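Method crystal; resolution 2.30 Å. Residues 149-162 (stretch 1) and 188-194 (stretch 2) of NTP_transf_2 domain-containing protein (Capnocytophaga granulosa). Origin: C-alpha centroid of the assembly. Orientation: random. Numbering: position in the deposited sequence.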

ATOM      1  N   ASP A 149     -28.530   6.454   6.237  1.00 18.03           N
ATOM      2  CA  ASP A 149     -28.257   5.072   5.859  1.00 25.56           C
ATOM      3  C   ASP A 149     -26.829   4.674   6.217  1.00 29.20           C
ATOM      4  O   ASP A 149     -26.581   3.536   6.631  1.00 28.38           O
ATOM      5  CB  ASP A 149     -28.513   4.876   4.365  1.00 32.72           C
ATOM      6  CG  ASP A 149     -28.474   3.415   3.954  1.00 45.80           C
ATOM      7  OD1 ASP A 149     -29.291   2.626   4.476  1.00 52.08           O
ATOM      8  OD2 ASP A 149     -27.631   3.053   3.108  1.00 48.60           O
ATOM      9  N   LEU A 150     -25.879   5.600   6.070  1.00 24.12           N
ATOM     10  CA  LEU A 150     -24.493   5.315   6.434  1.00 20.08           C
ATOM     11  C   LEU A 150     -24.306   5.295   7.946  1.00 19.03           C
ATOM     12  O   LEU A 150     -23.517   4.499   8.469  1.00 18.49           O
ATOM     13  CB  LEU A 150     -23.558   6.344   5.797  1.00 18.00           C
ATOM     14  CG  LEU A 150     -23.559   6.388   4.268  1.00 21.53           C
ATOM     15  CD1 LEU A 150     -22.429   7.261   3.757  1.00 26.26           C
ATOM     16  CD2 LEU A 150     -23.455   4.989   3.692  1.00 22.90           C
ATOM     17  N   LYS A 151     -25.015   6.172   8.661  1.00 19.13           N
ATOM     18  CA  LYS A 151     -24.963   6.156  10.118  1.00 20.29           C
ATOM     19  C   LYS A 151     -25.496   4.840  10.674  1.00 21.13           C
ATOM     20  O   LYS A 151     -24.945   4.292  11.637  1.00 22.08           O
ATOM     21  CB  LYS A 151     -25.754   7.340  10.675  1.00 19.61           C
ATOM     22  CG  LYS A 151     -25.862   7.388  12.187  1.00 25.16           C
ATOM     23  CD  LYS A 151     -26.714   8.570  12.622  1.00 28.36           C
ATOM     24  CE  LYS A 151     -26.986   8.545  14.113  1.00 31.67           C
ATOM     25  NZ  LYS A 151     -27.695   9.773  14.565  1.00 30.20           N
ATOM     26  N   ASN A 152     -26.564   4.314  10.070  1.00 14.50           N
ATOM     27  CA  ASN A 152     -27.121   3.037  10.511  1.00 16.94           C
ATOM     28  C   ASN A 152     -26.132   1.899  10.288  1.00 15.25           C
ATOM     29  O   ASN A 152     -25.912   1.068  11.178  1.00 18.85           O
ATOM     30  CB  ASN A 152     -28.441   2.768   9.783  1.00 22.06           C
ATOM     31  CG  ASN A 152     -29.009   1.393  10.086  1.00 29.62           C
ATOM     32  OD1 ASN A 152     -29.387   1.102  11.221  1.00 31.44           O
ATOM     33  ND2 ASN A 152     -29.085   0.545   9.067  1.00 27.71           N
ATOM     34  N   ASN A 153     -25.524   1.845   9.100  1.00 12.04           N
ATOM     35  CA  ASN A 153     -24.542   0.802   8.814  1.00 15.64           C
ATOM     36  C   ASN A 153     -23.340   0.890   9.744  1.00 14.50           C
ATOM     37  O   ASN A 153     -22.768  -0.142  10.112  1.00 10.20           O
ATOM     38  CB  ASN A 153     -24.089   0.886   7.357  1.00 16.19           C
ATOM     39  CG  ASN A 153     -25.157   0.420   6.388  1.00 17.05           C
ATOM     40  OD1 ASN A 153     -26.064  -0.325   6.762  1.00 15.54           O
ATOM     41  ND2 ASN A 153     -25.054   0.853   5.136  1.00 14.63           N
ATOM     42  N   ARG A 154     -22.944   2.103  10.133  1.00 19.61           N
ATOM     43  CA  ARG A 154     -21.826   2.256  11.059  1.00 16.78           C
ATOM     44  C   ARG A 154     -22.188   1.735  12.445  1.00 17.77           C
ATOM     45  O   ARG A 154     -21.402   1.019  13.074  1.00 20.50           O
ATOM     46  CB  ARG A 154     -21.399   3.723  11.124  1.00 18.94           C
ATOM     47  CG  ARG A 154     -20.303   4.019  12.139  1.00 25.11           C
ATOM     48  CD  ARG A 154     -19.052   3.204  11.860  1.00 35.88           C
ATOM     49  NE  ARG A 154     -17.833   3.916  12.234  1.00 47.82           N
ATOM     50  CZ  ARG A 154     -17.231   3.809  13.415  1.00 49.98           C
ATOM     51  NH1 ARG A 154     -17.735   3.018  14.348  1.00 48.08           N
ATOM     52  NH2 ARG A 154     -16.125   4.495  13.663  1.00 51.95           N
ATOM     53  N   LEU A 155     -23.382   2.081  12.934  1.00 19.56           N
ATOM     54  CA  LEU A 155     -23.805   1.613  14.250  1.00 18.87           C
ATOM     55  C   LEU A 155     -24.047   0.108  14.257  1.00 13.76           C
ATOM     56  O   LEU A 155     -23.707  -0.576  15.229  1.00 20.09           O
ATOM     57  CB  LEU A 155     -25.064   2.361  14.693  1.00 26.80           C
ATOM     58  CG  LEU A 155     -24.890   3.847  15.016  1.00 34.19           C
ATOM     59  CD1 LEU A 155     -26.239   4.501  15.265  1.00 39.07           C
ATOM     60  CD2 LEU A 155     -23.974   4.031  16.218  1.00 33.19           C
ATOM     61  N   LEU A 156     -24.632  -0.429  13.183  1.00 13.81           N
ATOM     62  CA  LEU A 156     -24.871  -1.868  13.123  1.00 16.01           C
ATOM     63  C   LEU A 156     -23.563  -2.639  13.006  1.00 13.26           C
ATOM     64  O   LEU A 156     -23.428  -3.729  13.575  1.00 11.98           O
ATOM     65  CB  LEU A 156     -25.796  -2.202  11.953  1.00 15.47           C
ATOM     66  CG  LEU A 156     -27.267  -1.804  12.100  1.00 16.49           C
ATOM     67  CD1 LEU A 156     -28.030  -2.099  10.820  1.00 17.09           C
ATOM     68  CD2 LEU A 156     -27.901  -2.522  13.279  1.00 13.42           C
ATOM     69  N   SER A 157     -22.594  -2.095  12.268  1.00 10.20           N
ATOM     70  CA  SER A 157     -21.286  -2.733  12.190  1.00 12.31           C
ATOM     71  C   SER A 157     -20.595  -2.730  13.548  1.00 18.18           C
ATOM     72  O   SER A 157     -19.911  -3.695  13.902  1.00 19.13           O
ATOM     73  CB  SER A 157     -20.419  -2.036  11.141  1.00 13.84           C
ATOM     74  OG  SER A 157     -21.037  -2.070   9.865  1.00 11.98           O
ATOM     75  N   GLU A 158     -20.768  -1.655  14.324  1.00 19.63           N
ATOM     76  CA  GLU A 158     -20.194  -1.607  15.666  1.00 22.48           C
ATOM     77  C   GLU A 158     -20.757  -2.715  16.545  1.00 19.56           C
ATOM     78  O   GLU A 158     -20.013  -3.407  17.247  1.00 14.55           O
ATOM     79  CB  GLU A 158     -20.458  -0.246  16.308  1.00 23.14           C
ATOM     80  CG  GLU A 158     -19.653   0.890  15.726  1.00 29.90           C
ATOM     81  CD  GLU A 158     -19.975   2.219  16.381  1.00 36.29           C
ATOM     82  OE1 GLU A 158     -20.798   2.235  17.322  1.00 37.97           O
ATOM     83  OE2 GLU A 158     -19.407   3.246  15.956  1.00 36.28           O
ATOM     84  N   GLN A 159     -22.079  -2.895  16.517  1.00 21.17           N
ATOM     85  CA  GLN A 159     -22.718  -3.871  17.393  1.00 24.84           C
ATOM     86  C   GLN A 159     -22.269  -5.287  17.060  1.00 18.80           C
ATOM     87  O   GLN A 159     -21.872  -6.051  17.948  1.00 22.24           O
ATOM     88  CB  GLN A 159     -24.237  -3.746  17.287  1.00 25.45           C
ATOM     89  CG  GLN A 159     -25.003  -4.730  18.153  1.00 36.17           C
ATOM     90  CD  GLN A 159     -26.504  -4.530  18.068  1.00 45.59           C
ATOM     91  OE1 GLN A 159     -26.982  -3.586  17.435  1.00 44.15           O
ATOM     92  NE2 GLN A 159     -27.258  -5.418  18.707  1.00 51.38           N
ATOM     93  N   LYS A 160     -22.319  -5.653  15.778  1.00 14.94           N
ATOM     94  CA  LYS A 160     -21.951  -7.005  15.370  1.00 19.15           C
ATOM     95  C   LYS A 160     -20.471  -7.276  15.621  1.00 24.74           C
ATOM     96  O   LYS A 160     -20.111  -8.300  16.214  1.00 24.58           O
ATOM     97  CB  LYS A 160     -22.299  -7.218  13.897  1.00 18.46           C
ATOM     98  CG  LYS A 160     -21.550  -8.365  13.232  1.00 17.84           C
ATOM     99  CD  LYS A 160     -21.964  -9.715  13.795  1.00 25.90           C
ATOM    100  CE  LYS A 160     -23.424 -10.020  13.502  1.00 24.29           C
ATOM    101  NZ  LYS A 160     -23.798 -11.380  13.985  1.00 24.08           N
ATOM    102  N   LEU A 161     -19.599  -6.368  15.179  1.00 24.22           N
ATOM    103  CA  LEU A 161     -18.164  -6.609  15.296  1.00 24.35           C
ATOM    104  C   LEU A 161     -17.717  -6.627  16.753  1.00 26.18           C
ATOM    105  O   LEU A 161     -16.896  -7.465  17.141  1.00 21.35           O
ATOM    106  CB  LEU A 161     -17.388  -5.561  14.500  1.00 23.54           C
ATOM    107  CG  LEU A 161     -17.605  -5.626  12.986  1.00 26.03           C
ATOM    108  CD1 LEU A 161     -16.838  -4.520  12.274  1.00 21.73           C
ATOM    109  CD2 LEU A 161     -17.221  -6.994  12.443  1.00 24.67           C
ATOM    110  N   SER A 162     -18.246  -5.717  17.576  1.00 33.16           N
ATOM    111  CA  SER A 162     -17.930  -5.745  19.001  1.00 36.51           C
ATOM    112  C   SER A 162     -18.441  -7.010  19.672  1.00 33.95           C
ATOM    113  O   SER A 162     -17.912  -7.405  20.717  1.00 38.18           O
ATOM    114  CB  SER A 162     -18.513  -4.519  19.705  1.00 38.31           C
ATOM    115  OG  SER A 162     -18.040  -3.321  19.118  1.00 45.99           O
ATOM    116  N   ASP A 188      -9.563  -3.317   9.049  1.00 15.50           N
ATOM    117  CA  ASP A 188     -10.257  -2.047   9.207  1.00 16.89           C
ATOM    118  C   ASP A 188     -11.513  -2.054   8.347  1.00 17.19           C
ATOM    119  O   ASP A 188     -11.498  -2.538   7.212  1.00 15.70           O
ATOM    120  CB  ASP A 188      -9.358  -0.871   8.822  1.00 26.04           C
ATOM    121  CG  ASP A 188      -8.197  -0.684   9.784  1.00 44.47           C
ATOM    122  OD1 ASP A 188      -8.010  -1.548  10.665  1.00 50.18           O
ATOM    123  OD2 ASP A 188      -7.475   0.328   9.661  1.00 53.34           O
ATOM    124  N   ILE A 189     -12.602  -1.520   8.896  1.00 15.88           N
ATOM    125  CA  ILE A 189     -13.906  -1.531   8.244  1.00 15.59           C
ATOM    126  C   ILE A 189     -14.341  -0.087   8.041  1.00 14.10           C
ATOM    127  O   ILE A 189     -14.466   0.670   9.010  1.00 14.96           O
ATOM    128  CB  ILE A 189     -14.949  -2.312   9.062  1.00 18.23           C
ATOM    129  CG1 ILE A 189     -14.556  -3.789   9.178  1.00 18.80           C
ATOM    130  CG2 ILE A 189     -16.329  -2.177   8.437  1.00 12.92           C
ATOM    131  CD1 ILE A 189     -13.698  -4.117  10.387  1.00  8.04           C
ATOM    132  N   VAL A 190     -14.584   0.289   6.788  1.00 14.37           N
ATOM    133  CA  VAL A 190     -14.898   1.663   6.413  1.00 16.57           C
ATOM    134  C   VAL A 190     -16.292   1.701   5.799  1.00 14.84           C
ATOM    135  O   VAL A 190     -16.623   0.871   4.946  1.00 20.44           O
ATOM    136  CB  VAL A 190     -13.850   2.227   5.437  1.00 18.53           C
ATOM    137  CG1 VAL A 190     -14.199   3.650   5.042  1.00 20.69           C
ATOM    138  CG2 VAL A 190     -12.462   2.167   6.057  1.00  9.40           C
ATOM    139  N   ILE A 191     -17.098   2.671   6.228  1.00 13.62           N
ATOM    140  CA  ILE A 191     -18.465   2.851   5.750  1.00  7.25           C
ATOM    141  C   ILE A 191     -18.467   3.954   4.701  1.00 13.37           C
ATOM    142  O   ILE A 191     -17.949   5.050   4.946  1.00 17.93           O
ATOM    143  CB  ILE A 191     -19.415   3.195   6.911  1.00 17.48           C
ATOM    144  CG1 ILE A 191     -19.296   2.157   8.030  1.00 17.42           C
ATOM    145  CG2 ILE A 191     -20.849   3.310   6.421  1.00 16.07           C
ATOM    146  CD1 ILE A 191     -19.591   0.740   7.589  1.00 18.68           C
ATOM    147  N   ALA A 192     -19.053   3.677   3.537  1.00  8.95           N
ATOM    148  CA  ALA A 192     -19.028   4.631   2.436  1.00 15.68           C
ATOM    149  C   ALA A 192     -20.250   4.426   1.548  1.00 21.01           C
ATOM    150  O   ALA A 192     -21.052   3.510   1.754  1.00 22.13           O
ATOM    151  CB  ALA A 192     -17.731   4.498   1.628  1.00  9.63           C
ATOM    152  N   ASN A 193     -20.389   5.305   0.555  1.00 22.41           N
ATOM    153  CA  ASN A 193     -21.378   5.155  -0.504  1.00 22.88           C
ATOM    154  C   ASN A 193     -20.778   5.664  -1.809  1.00 18.37           C
ATOM    155  O   ASN A 193     -19.732   6.318  -1.824  1.00 19.67           O
ATOM    156  CB  ASN A 193     -22.683   5.893  -0.177  1.00 33.93           C
ATOM    157  CG  ASN A 193     -22.537   7.401  -0.242  1.00 45.14           C
ATOM    158  OD1 ASN A 193     -21.474   7.949   0.050  1.00 53.36           O
ATOM    159  ND2 ASN A 193     -23.611   8.081  -0.624  1.00 47.30           N
ATOM    160  N   TRP A 194     -21.449   5.353  -2.915  1.00 18.52           N
ATOM    161  CA  TRP A 194     -20.979   5.763  -4.231  1.00 23.43           C
ATOM    162  C   TRP A 194     -21.290   7.233  -4.485  1.00 25.31           C
ATOM    163  O   TRP A 194     -22.349   7.736  -4.100  1.00 29.15           O
ATOM    164  CB  TRP A 194     -21.625   4.909  -5.323  1.00 27.13           C
ATOM    165  CG  TRP A 194     -21.309   3.451  -5.230  1.00 26.13           C
ATOM    166  CD1 TRP A 194     -22.155   2.452  -4.848  1.00 25.68           C
ATOM    167  CD2 TRP A 194     -20.055   2.825  -5.524  1.00 22.92           C
ATOM    168  NE1 TRP A 194     -21.507   1.242  -4.887  1.00 23.75           N
ATOM    169  CE2 TRP A 194     -20.216   1.444  -5.300  1.00 23.67           C
ATOM    170  CE3 TRP A 194     -18.813   3.297  -5.956  1.00 26.61           C
ATOM    171  CZ2 TRP A 194     -19.182   0.530  -5.492  1.00 24.58           C
ATOM    172  CZ3 TRP A 194     -17.786   2.388  -6.148  1.00 31.24           C
ATOM    173  CH2 TRP A 194     -17.978   1.020  -5.916  1.00 28.39           C
TER
HETATM  174  O   HOH W   1     -22.384   1.925   3.693  1.00 20.88           O

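A helix (149-162) packs along a strand (188-194) of the same chain, the two running nearly antiparallel at 160° with axes 8.4 Å apart at closest approach. The backbones come nearest where Arg-154 faces Ile-191, their CA atoms 6.3 Å apart; farther along, Ser-157 and Ile-189 are 8.5 Å apart between CA atoms. No direct hydrogen bond crosses the interface. The helix spends its backbone polar groups in an unbroken i to i+4 ladder, and the contact rests on apolar packing and one bridging water, with 358 Å² buried over both sides.

The strand's alternation decides which side chains take part: Ile-189, Ile-191 and Asn-193 point their CA-to-CB bonds toward the helix, whereas Val-190 and Ala-192 point away. Ile-191 is the centre, giving up 101 Å² to the helix. Its chi1 of -53° and chi2 of -58° (both m) spread its carbons over one face of the helix, from Leu-150 to Ser-157. CG2 reaches Leu-150, 3.6 Å from its O and 4.1 Å from its CB; CG1 lies 3.9 Å from CA of Arg-154; CD1 ends 3.9 Å from OG of Ser-157. Helix backbone atoms, Leu-150 O and Arg-154 CA, are thus among those Ile-191 meets.

Leu-150 starts sideways to the strand, but chi1 m (-61°) and chi2 t (-170°), a common leucine pair on helices, bring its end closer. CD2 stops 3.4 Å from Ala-192 O, a van der Waals contact with a strand carbonyl, and the side chain also borders Asn-193. Thus Ala-192 meets the helix through its backbone, its methyl being turned away.

At the other end, Leu-161 (m, t) points toward the strand and sets CD1 3.7 Å from CD1 of Ile-189. Ile-189 keeps chi1 m (-63°) but has chi2 near 90°, so the two isoleucines extend their CD1 methyls differently from a similar start.

The Ser-157 hydroxyl is settled within the helix. With chi1 at -58°, it folds back along the helix and donates from OG to Asn-153 O at 2.6 Å. That carbonyl also accepts from Ser-157 N at 2.9 Å, and the bonded hydroxyl can sit against the methyl of Ile-191 without an unmet donor. Ser-162 repeats the motif with chi1 -57°, OG donating to Glu-158 O at 2.7 Å, but it is exposed and does not touch the strand.

Asn-153 takes chi1 m (-72°), with chi2 -22°, which holds ND2 within reach of water 1. Its ND2 donates to water 1 at 3.2 Å, and the water donates to Ala-192 O at 2.8 Å, linking the helix side chain to the strand backbone across a gap the amide does not span.

Arg-154 leaves the helix sideways with chi1 t and chi2 p (58°). Its aliphatic part flanks the strand, CD lying 4.0 Å from CG1 of Ile-191.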